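Local structure of insecticidal crystal protein Cry7Cal (Bacillus thuringiensis, 5ZI1) at residues G31-I36 against E98-N103; G38-V43 against N88-Y93; R302-E307 against T368-V373. The protein acts as an insecticidal crystal toxin against the locust Locusta migratoria manilensis, probably binding receptors in the host and opening pores in its gut membranes. All blocks are in the same frame, centred on the assembly; numbering follows the deposited sequence.

Contact 1 (G31-I36 against E98-N103); sequences GTAGGI and EAWQNN
Ala33 and Gln101 make most of this contact, their CA atoms 6.7 Å apart. The apolar part is small: the methyl of Ala33 lies against the end of the Gln101 chain, CB to OE1 3.6 Å, and more loosely against the six-membered part of the Trp100 indole, CB to CZ3 4.3 Å. Gln101 gets its amide there by leaving the backbone with CG anti to N (chi1 152°) and bending at chi2.

In polar terms the two segments share no hydrogen bond. Gln101 NE2 comes to 3.4 Å from Gly34 N, but both are donors, so the pair only touches; the amide's polar partner is Arg104, whose NH2 bonds to OE1. Within 31-36, Thr32 caps the start of its helix: OG1 takes the N-H of Gly35 at 3.1 Å and 147°, satisfying an amide of the first turn.

Phe161 of helix 141-165 also packs on Ala33, and Trp165 meets Trp100 edge-to-face. The start of helix 33-47 is thus laid beside the end of helix 73-101, an antiparallel pairing within the helical bundle that forms the N-terminal domain of three-domain Cry toxins.

Contact 2 (G38-V43 against N88-Y93); sequences GLFTEV and NALEGY
Phe40 and Leu90 mark the closest backbone approach, CA to CA 8.1 Å, between two helical segments that run in broadly opposite senses and leave the gap to be filled by side chains. Phe40 supplies the whole of the 38-43 side: its CB points at the partner helix, and its ring is met by two residues one turn apart, Leu90 and Tyr93.

With Tyr93 it forms an offset edge-to-face pair. The tyrosine brings its edge to the phenylalanine face, the planes inclined at 65° and the ring centroids 5.6 Å apart. Tyr93 CD2 sits over the rim of the Phe40 ring rather than its middle, and the tightest touch is Phe40 CE2 to Tyr93 CE2 at 3.8 Å. Tyr93 does not start out aimed at the other helix; CG set anti to the backbone N (chi1 169°) carries the ring across.

Leu90 uses a single branch, CD2, which reaches Phe40 CE1 at 3.9 Å, the two side chains crossing at about a right angle. No hydrogen bond joins the segments, so the hold between them is apolar and aromatic.

Phe153 of helix 141-165 meets the Phe40 ring with planes at about 45°, and the Tyr93 hydroxyl hydrogen-bonds to Asn157 OD1 of the same helix, which gives the polar end of a buried side chain a partner. Val113, Phe117 and Thr120 of helix 107-127 pack on Tyr93.

Aromatic packing thus joins helices 33-47 and 73-101 to each other and to helix 141-165, the central helix of the bundle in this family, as expected for the interior of the alpha-helical domain I of a three-domain delta-endotoxin.

Contact 3 (R302-E307 against T368-V373); sequences RARVVE and TWYQAV
The Tyr370 ring is covered on both faces by aliphatic groups. On one, Val306 places its CG2 methyl 3.8 Å from the ring centroid and only 8° off the normal, a CH-pi contact almost exactly over the centre. On the opposite face Thr368, from the same segment, lays its CG2 over the rim, 3.3 Å above the plane. The edge is polar: water 1 lies in the ring plane beside the hydroxyl, and Arg304 NH1 approaches CE1 near that plane at 4.4 Å.

Val306 and Tyr370 reach for each other from opposite directions. Both valine methyls take part, CG2 over the face and CG1 against Tyr370 CE1 at 3.9 Å. Tyr370 CG stands anti to its carbonyl carbon (chi1 -68°), which sends the ring across to the other strand.

Arg304 stretches out past chi1, its second and third torsions nearly straight, and so brings the guanidinium to the phenol end. Water 1 accepts from Arg304 NH1 at 3.1 Å and lies 2.5 Å from Tyr370 OH, a modelled length too short to lean on. If the water is placed correctly it links the two side chains; the segments share no direct hydrogen bond.

The nearest CA atoms, Val306 and Tyr370, are 8.8 Å apart, the spacing of stacked sheets rather than of paired strands. Phe312 and Ile314 of strand 312-324 extend the apolar patch, the first against Val306 and the second against Tyr370. Strand 294-306 and strand 369-382 belong to separate four-stranded antiparallel sheets, each with the Greek-key order 3-2-1-4. Their face-to-face packing is that of the beta-prism domain II of three-domain Cry toxins, whose exposed loops in relatives take part in receptor recognition.

How the contacts relate
Contacts 1 and 2 pin the same two antiparallel helices, 33-47 and 73-101, at points whose centres are 12 Å apart. Contact 2 is the fully buried one, built from large apolar and aromatic groups; contact 1, at the helix ends, is only partly buried and sets a methyl against a glutamine amide, beside a capped helix start. Contact 3 stands apart, in the beta-rich domain on the opposite side of the chain's centre, about 37 Å from contact 2 by nearest atoms. It joins two sheets instead of two helices. It too combines an aromatic ring with aliphatic carbon, but its partly exposed rim brings an arginine and a modelled water near the phenol, the water link itself being doubtful.

Contact 1 (G31-I36 against E98-N103)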
loop_
_atom_site.group_PDB
_atom_site.type_symbol
_atom_site.label_atom_id
_atom_site.label_comp_id
_atom_site.label_asym_id
_atom_site.label_seq_id
_atom_site.Cartn_x
_atom_site.Cartn_y
_atom_site.Cartn_z
ATOM N N GLY A 31 3.541 10.444 -20.443
ATOM C CA GLY A 31 3.795 11.848 -20.722
ATOM C C GLY A 31 3.306 12.357 -22.066
ATOM O O GLY A 31 3.816 13.362 -22.568
ATOM N N THR A 32 2.327 11.678 -22.665
ATOM C CA THR A 32 1.697 12.165 -23.886
ATOM C C THR A 32 0.540 13.096 -23.529
ATOM O O THR A 32 -0.101 12.951 -22.485
ATOM C CB THR A 32 1.189 11.005 -24.755
ATOM O OG1 THR A 32 0.047 10.402 -24.137
ATOM C CG2 THR A 32 2.271 9.948 -24.944
ATOM N N ALA A 33 0.273 14.065 -24.405
ATOM C CA ALA A 33 -0.807 14.998 -24.113
ATOM C C ALA A 33 -2.162 14.313 -24.219
ATOM O O ALA A 33 -3.057 14.578 -23.412
ATOM C CB ALA A 33 -0.735 16.215 -25.039
ATOM N N GLY A 34 -2.320 13.413 -25.195
ATOM C CA GLY A 34 -3.593 12.728 -25.362
ATOM C C GLY A 34 -3.933 11.838 -24.182
ATOM O O GLY A 34 -5.056 11.859 -23.669
ATOM N N GLY A 35 -2.964 11.042 -23.732
ATOM C CA GLY A 35 -3.190 10.236 -22.545
ATOM C C GLY A 35 -3.376 11.080 -21.299
ATOM O O GLY A 35 -4.233 10.783 -20.463
ATOM N N ILE A 36 -2.567 12.138 -21.149
ATOM C CA ILE A 36 -2.728 13.056 -20.019
ATOM C C ILE A 36 -4.154 13.594 -19.972
ATOM O O ILE A 36 -4.749 13.724 -18.896
ATOM C CB ILE A 36 -1.694 14.194 -20.102
ATOM C CG1 ILE A 36 -0.311 13.724 -19.632
ATOM C CG2 ILE A 36 -2.136 15.387 -19.283
ATOM C CD1 ILE A 36 -0.034 13.916 -18.164
ATOM N N GLU A 98 -6.746 20.441 -24.195
ATOM C CA GLU A 98 -7.275 19.721 -25.345
ATOM C C GLU A 98 -7.306 20.607 -26.581
ATOM O O GLU A 98 -6.911 20.173 -27.668
ATOM C CB GLU A 98 -8.668 19.185 -25.023
ATOM C CG GLU A 98 -9.117 18.078 -25.948
ATOM C CD GLU A 98 -10.312 17.325 -25.391
ATOM O OE1 GLU A 98 -10.666 16.281 -25.977
ATOM O OE2 GLU A 98 -10.883 17.779 -24.363
ATOM N N ALA A 99 -7.765 21.852 -26.432
ATOM C CA ALA A 99 -7.783 22.781 -27.560
ATOM C C ALA A 99 -6.388 22.993 -28.128
ATOM O O ALA A 99 -6.220 23.125 -29.344
ATOM C CB ALA A 99 -8.391 24.118 -27.141
ATOM N N TRP A 100 -5.372 23.035 -27.268
ATOM C CA TRP A 100 -4.021 23.253 -27.767
ATOM C C TRP A 100 -3.488 22.001 -28.448
ATOM O O TRP A 100 -2.861 22.077 -29.514
ATOM C CB TRP A 100 -3.090 23.684 -26.627
ATOM C CG TRP A 100 -1.637 23.442 -26.962
ATOM C CD1 TRP A 100 -0.859 24.165 -27.818
ATOM C CD2 TRP A 100 -0.804 22.392 -26.456
ATOM N NE1 TRP A 100 0.407 23.630 -27.874
ATOM C CE2 TRP A 100 0.463 22.538 -27.049
ATOM C CE3 TRP A 100 -1.008 21.343 -25.557
ATOM C CZ2 TRP A 100 1.517 21.673 -26.774
ATOM C CZ3 TRP A 100 0.045 20.487 -25.286
ATOM C CH2 TRP A 100 1.288 20.658 -25.892
ATOM N N GLN A 101 -3.729 20.843 -27.840
ATOM C CA GLN A 101 -3.248 19.584 -28.396
ATOM C C GLN A 101 -3.788 19.343 -29.806
ATOM O O GLN A 101 -3.085 18.787 -30.655
ATOM C CB GLN A 101 -3.635 18.450 -27.444
ATOM C CG GLN A 101 -3.835 17.110 -28.091
ATOM C CD GLN A 101 -2.540 16.362 -28.270
ATOM O OE1 GLN A 101 -1.472 16.967 -28.463
ATOM N NE2 GLN A 101 -2.616 15.031 -28.190
ATOM N N ASN A 102 -5.005 19.792 -30.087
ATOM C CA ASN A 102 -5.612 19.607 -31.394
ATOM C C ASN A 102 -5.331 20.759 -32.365
ATOM O O ASN A 102 -5.926 20.807 -33.446
ATOM C CB ASN A 102 -7.114 19.407 -31.218
ATOM C CG ASN A 102 -7.434 18.123 -30.471
ATOM O OD1 ASN A 102 -6.752 17.107 -30.645
ATOM N ND2 ASN A 102 -8.443 18.172 -29.608
ATOM N N ASN A 103 -4.436 21.680 -32.016
ATOM C CA ASN A 103 -4.124 22.788 -32.909
ATOM C C ASN A 103 -2.830 23.446 -32.444
ATOM O O ASN A 103 -2.770 24.669 -32.285
ATOM C CB ASN A 103 -5.279 23.793 -32.933
ATOM C CG ASN A 103 -5.120 24.854 -34.008
ATOM O OD1 ASN A 103 -4.170 24.821 -34.795
ATOM N ND2 ASN A 103 -6.024 25.832 -34.013
#

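Contact 2 (G38-V43 against N88-Y93)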
loop_
_atom_site.group_PDB
_atom_site.type_symbol
_atom_site.label_atom_id
_atom_site.label_comp_id
_atom_site.label_asym_id
_atom_site.label_seq_id
_atom_site.Cartn_x
_atom_site.Cartn_y
_atom_site.Cartn_z
ATOM N N GLY A 38 -6.839 12.072 -21.122
ATOM C CA GLY A 38 -7.691 10.989 -20.665
ATOM C C GLY A 38 -7.570 10.743 -19.176
ATOM O O GLY A 38 -8.565 10.447 -18.504
ATOM N N LEU A 39 -6.354 10.861 -18.637
ATOM C CA LEU A 39 -6.177 10.720 -17.195
ATOM C C LEU A 39 -6.929 11.814 -16.441
ATOM O O LEU A 39 -7.621 11.540 -15.454
ATOM C CB LEU A 39 -4.694 10.739 -16.832
ATOM C CG LEU A 39 -4.472 10.618 -15.323
ATOM C CD1 LEU A 39 -5.070 9.321 -14.840
ATOM C CD2 LEU A 39 -3.015 10.689 -14.939
ATOM N N PHE A 40 -6.815 13.061 -16.898
ATOM C CA PHE A 40 -7.512 14.155 -16.233
ATOM C C PHE A 40 -9.021 13.922 -16.229
ATOM O O PHE A 40 -9.659 13.940 -15.173
ATOM C CB PHE A 40 -7.174 15.479 -16.907
ATOM C CG PHE A 40 -5.976 16.195 -16.317
ATOM C CD1 PHE A 40 -6.042 16.769 -15.054
ATOM C CD2 PHE A 40 -4.796 16.327 -17.051
ATOM C CE1 PHE A 40 -4.944 17.435 -14.522
ATOM C CE2 PHE A 40 -3.693 16.997 -16.539
ATOM C CZ PHE A 40 -3.761 17.556 -15.274
ATOM N N THR A 41 -9.611 13.696 -17.410
ATOM C CA THR A 41 -11.055 13.470 -17.489
ATOM C C THR A 41 -11.482 12.278 -16.644
ATOM O O THR A 41 -12.487 12.340 -15.929
ATOM C CB THR A 41 -11.485 13.255 -18.937
ATOM O OG1 THR A 41 -10.789 12.117 -19.460
ATOM C CG2 THR A 41 -11.179 14.488 -19.784
ATOM N N GLU A 42 -10.717 11.188 -16.705
ATOM C CA GLU A 42 -10.949 10.046 -15.824
ATOM C C GLU A 42 -10.927 10.468 -14.359
ATOM O O GLU A 42 -11.821 10.112 -13.578
ATOM C CB GLU A 42 -9.873 8.994 -16.091
ATOM C CG GLU A 42 -10.265 7.548 -15.915
ATOM C CD GLU A 42 -9.302 6.600 -16.644
ATOM O OE1 GLU A 42 -8.298 7.070 -17.237
ATOM O OE2 GLU A 42 -9.555 5.379 -16.634
ATOM N N VAL A 43 -9.902 11.238 -13.973
ATOM C CA VAL A 43 -9.667 11.570 -12.572
ATOM C C VAL A 43 -10.717 12.547 -12.064
ATOM O O VAL A 43 -11.149 12.466 -10.906
ATOM C CB VAL A 43 -8.237 12.121 -12.391
ATOM C CG1 VAL A 43 -8.123 12.987 -11.143
ATOM C CG2 VAL A 43 -7.247 10.974 -12.305
ATOM N N ASN A 88 -13.372 23.327 -10.997
ATOM C CA ASN A 88 -13.597 24.153 -12.178
ATOM C C ASN A 88 -12.286 24.597 -12.824
ATOM O O ASN A 88 -12.247 24.818 -14.041
ATOM C CB ASN A 88 -14.481 25.357 -11.827
ATOM C CG ASN A 88 -15.967 24.975 -11.759
ATOM O OD1 ASN A 88 -16.618 24.761 -12.796
ATOM N ND2 ASN A 88 -16.497 24.853 -10.540
ATOM N N ALA A 89 -11.200 24.717 -12.051
ATOM C CA ALA A 89 -9.970 25.172 -12.687
ATOM C C ALA A 89 -9.321 24.030 -13.449
ATOM O O ALA A 89 -8.845 24.220 -14.575
ATOM C CB ALA A 89 -9.006 25.784 -11.657
ATOM N N LEU A 90 -9.317 22.834 -12.869
ATOM C CA LEU A 90 -8.857 21.674 -13.624
ATOM C C LEU A 90 -9.697 21.456 -14.876
ATOM O O LEU A 90 -9.153 21.205 -15.958
ATOM C CB LEU A 90 -8.874 20.432 -12.745
ATOM C CG LEU A 90 -7.791 20.446 -11.671
ATOM C CD1 LEU A 90 -8.064 19.355 -10.646
ATOM C CD2 LEU A 90 -6.419 20.261 -12.314
ATOM N N GLU A 91 -11.025 21.547 -14.758
ATOM C CA GLU A 91 -11.870 21.429 -15.944
ATOM C C GLU A 91 -11.418 22.407 -17.014
ATOM O O GLU A 91 -11.183 22.024 -18.165
ATOM C CB GLU A 91 -13.341 21.678 -15.606
ATOM C CG GLU A 91 -14.014 20.600 -14.785
ATOM C CD GLU A 91 -15.447 20.979 -14.345
ATOM O OE1 GLU A 91 -15.979 22.023 -14.810
ATOM O OE2 GLU A 91 -16.033 20.231 -13.525
ATOM N N GLY A 92 -11.267 23.678 -16.636
ATOM C CA GLY A 92 -10.809 24.685 -17.579
ATOM C C GLY A 92 -9.413 24.421 -18.106
ATOM O O GLY A 92 -9.106 24.761 -19.253
ATOM N N TYR A 93 -8.547 23.816 -17.289
ATOM C CA TYR A 93 -7.204 23.517 -17.773
ATOM C C TYR A 93 -7.227 22.373 -18.789
ATOM O O TYR A 93 -6.642 22.489 -19.877
ATOM C CB TYR A 93 -6.259 23.209 -16.601
ATOM C CG TYR A 93 -4.935 22.635 -17.069
ATOM C CD1 TYR A 93 -3.920 23.456 -17.559
ATOM C CD2 TYR A 93 -4.719 21.260 -17.063
ATOM C CE1 TYR A 93 -2.710 22.909 -18.010
ATOM C CE2 TYR A 93 -3.534 20.714 -17.491
ATOM C CZ TYR A 93 -2.531 21.526 -17.970
ATOM O OH TYR A 93 -1.361 20.924 -18.405
#

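Contact 3 (R302-E307 against T368-V373)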
loop_
_atom_site.group_PDB
_atom_site.type_symbol
_atom_site.label_atom_id
_atom_site.label_comp_id
_atom_site.label_asym_id
_atom_site.label_seq_id
_atom_site.Cartn_x
_atom_site.Cartn_y
_atom_site.Cartn_z
ATOM N N ARG A 302 -7.140 -26.367 12.601
ATOM C CA ARG A 302 -7.515 -27.452 13.497
ATOM C C ARG A 302 -8.586 -26.950 14.449
ATOM O O ARG A 302 -8.454 -25.854 15.017
ATOM C CB ARG A 302 -6.335 -27.975 14.313
ATOM C CG ARG A 302 -5.231 -28.571 13.501
ATOM C CD ARG A 302 -5.712 -29.666 12.608
ATOM N NE ARG A 302 -4.741 -30.753 12.600
ATOM C CZ ARG A 302 -3.960 -31.057 11.568
ATOM N NH1 ARG A 302 -4.049 -30.371 10.432
ATOM N NH2 ARG A 302 -3.094 -32.061 11.669
ATOM N N ALA A 303 -9.626 -27.764 14.650
ATOM C CA ALA A 303 -10.757 -27.330 15.445
ATOM C C ALA A 303 -11.309 -28.507 16.235
ATOM O O ALA A 303 -11.078 -29.676 15.903
ATOM C CB ALA A 303 -11.840 -26.706 14.564
ATOM N N ARG A 304 -12.032 -28.181 17.306
ATOM C CA ARG A 304 -12.669 -29.188 18.138
ATOM C C ARG A 304 -14.052 -28.685 18.502
ATOM O O ARG A 304 -14.340 -27.492 18.402
ATOM C CB ARG A 304 -11.856 -29.503 19.401
ATOM C CG ARG A 304 -11.895 -28.412 20.452
ATOM C CD ARG A 304 -11.008 -28.771 21.630
ATOM N NE ARG A 304 -10.821 -27.624 22.510
ATOM C CZ ARG A 304 -11.444 -27.446 23.669
ATOM N NH1 ARG A 304 -11.210 -26.350 24.379
ATOM N NH2 ARG A 304 -12.295 -28.358 24.118
ATOM N N VAL A 305 -14.907 -29.622 18.911
ATOM C CA VAL A 305 -16.309 -29.378 19.239
ATOM C C VAL A 305 -16.448 -29.266 20.744
ATOM O O VAL A 305 -15.889 -30.072 21.496
ATOM C CB VAL A 305 -17.201 -30.515 18.695
ATOM C CG1 VAL A 305 -18.665 -30.237 18.980
ATOM C CG2 VAL A 305 -16.971 -30.713 17.202
ATOM N N VAL A 306 -17.199 -28.270 21.191
ATOM C CA VAL A 306 -17.509 -28.107 22.603
ATOM C C VAL A 306 -19.019 -27.995 22.732
ATOM O O VAL A 306 -19.712 -27.585 21.799
ATOM C CB VAL A 306 -16.821 -26.874 23.228
ATOM C CG1 VAL A 306 -15.307 -27.045 23.195
ATOM C CG2 VAL A 306 -17.250 -25.617 22.502
ATOM N N GLU A 307 -19.520 -28.350 23.917
ATOM C CA GLU A 307 -20.960 -28.384 24.185
ATOM C C GLU A 307 -21.260 -27.797 25.566
ATOM O O GLU A 307 -21.659 -28.510 26.491
ATOM C CB GLU A 307 -21.487 -29.817 24.056
ATOM C CG GLU A 307 -22.992 -29.944 24.031
ATOM C CD GLU A 307 -23.472 -31.225 23.347
ATOM O OE1 GLU A 307 -24.577 -31.220 22.770
ATOM O OE2 GLU A 307 -22.749 -32.249 23.381
ATOM N N THR A 368 -17.099 -20.910 30.786
ATOM C CA THR A 368 -15.911 -20.369 30.150
ATOM C C THR A 368 -16.356 -19.594 28.920
ATOM O O THR A 368 -17.545 -19.540 28.595
ATOM C CB THR A 368 -14.905 -21.466 29.788
ATOM O OG1 THR A 368 -13.693 -20.855 29.336
ATOM C CG2 THR A 368 -15.456 -22.370 28.694
ATOM N N TRP A 369 -15.395 -18.977 28.230
ATOM C CA TRP A 369 -15.684 -18.011 27.174
ATOM C C TRP A 369 -15.059 -18.519 25.878
ATOM O O TRP A 369 -13.835 -18.494 25.720
ATOM C CB TRP A 369 -15.160 -16.635 27.580
ATOM C CG TRP A 369 -15.663 -15.495 26.761
ATOM C CD1 TRP A 369 -16.392 -15.569 25.613
ATOM C CD2 TRP A 369 -15.467 -14.096 27.027
ATOM N NE1 TRP A 369 -16.666 -14.303 25.146
ATOM C CE2 TRP A 369 -16.103 -13.382 25.995
ATOM C CE3 TRP A 369 -14.814 -13.379 28.036
ATOM C CZ2 TRP A 369 -16.102 -11.983 25.940
ATOM C CZ3 TRP A 369 -14.824 -11.988 27.985
ATOM C CH2 TRP A 369 -15.466 -11.308 26.949
ATOM N N TYR A 370 -15.894 -19.010 24.966
ATOM C CA TYR A 370 -15.461 -19.583 23.699
ATOM C C TYR A 370 -15.580 -18.565 22.574
ATOM O O TYR A 370 -16.508 -17.755 22.543
ATOM C CB TYR A 370 -16.297 -20.823 23.335
ATOM C CG TYR A 370 -16.084 -22.018 24.243
ATOM C CD1 TYR A 370 -14.847 -22.645 24.315
ATOM C CD2 TYR A 370 -17.131 -22.532 25.016
ATOM C CE1 TYR A 370 -14.644 -23.734 25.135
ATOM C CE2 TYR A 370 -16.942 -23.620 25.834
ATOM C CZ TYR A 370 -15.699 -24.223 25.891
ATOM O OH TYR A 370 -15.497 -25.315 26.706
ATOM N N GLN A 371 -14.642 -18.626 21.630
ATOM C CA GLN A 371 -14.735 -17.857 20.396
ATOM C C GLN A 371 -14.698 -18.845 19.245
ATOM O O GLN A 371 -13.869 -19.763 19.239
ATOM C CB GLN A 371 -13.599 -16.835 20.276
ATOM C CG GLN A 371 -13.251 -16.173 21.574
ATOM C CD GLN A 371 -14.218 -15.073 21.972
ATOM O OE1 GLN A 371 -15.003 -14.562 21.157
ATOM N NE2 GLN A 371 -14.154 -14.688 23.233
ATOM N N ALA A 372 -15.596 -18.671 18.281
ATOM C CA ALA A 372 -15.813 -19.701 17.279
ATOM C C ALA A 372 -15.849 -19.093 15.887
ATOM O O ALA A 372 -16.534 -18.089 15.657
ATOM C CB ALA A 372 -17.119 -20.470 17.567
ATOM N N VAL A 373 -15.114 -19.710 14.967
ATOM C CA VAL A 373 -15.264 -19.465 13.536
ATOM C C VAL A 373 -15.573 -20.807 12.876
ATOM O O VAL A 373 -14.663 -21.478 12.362
ATOM C CB VAL A 373 -14.006 -18.810 12.942
ATOM C CG1 VAL A 373 -14.205 -18.582 11.454
ATOM C CG2 VAL A 373 -13.684 -17.481 13.685
HETATM O O HOH W 1 -13.375 -26.562 26.586
#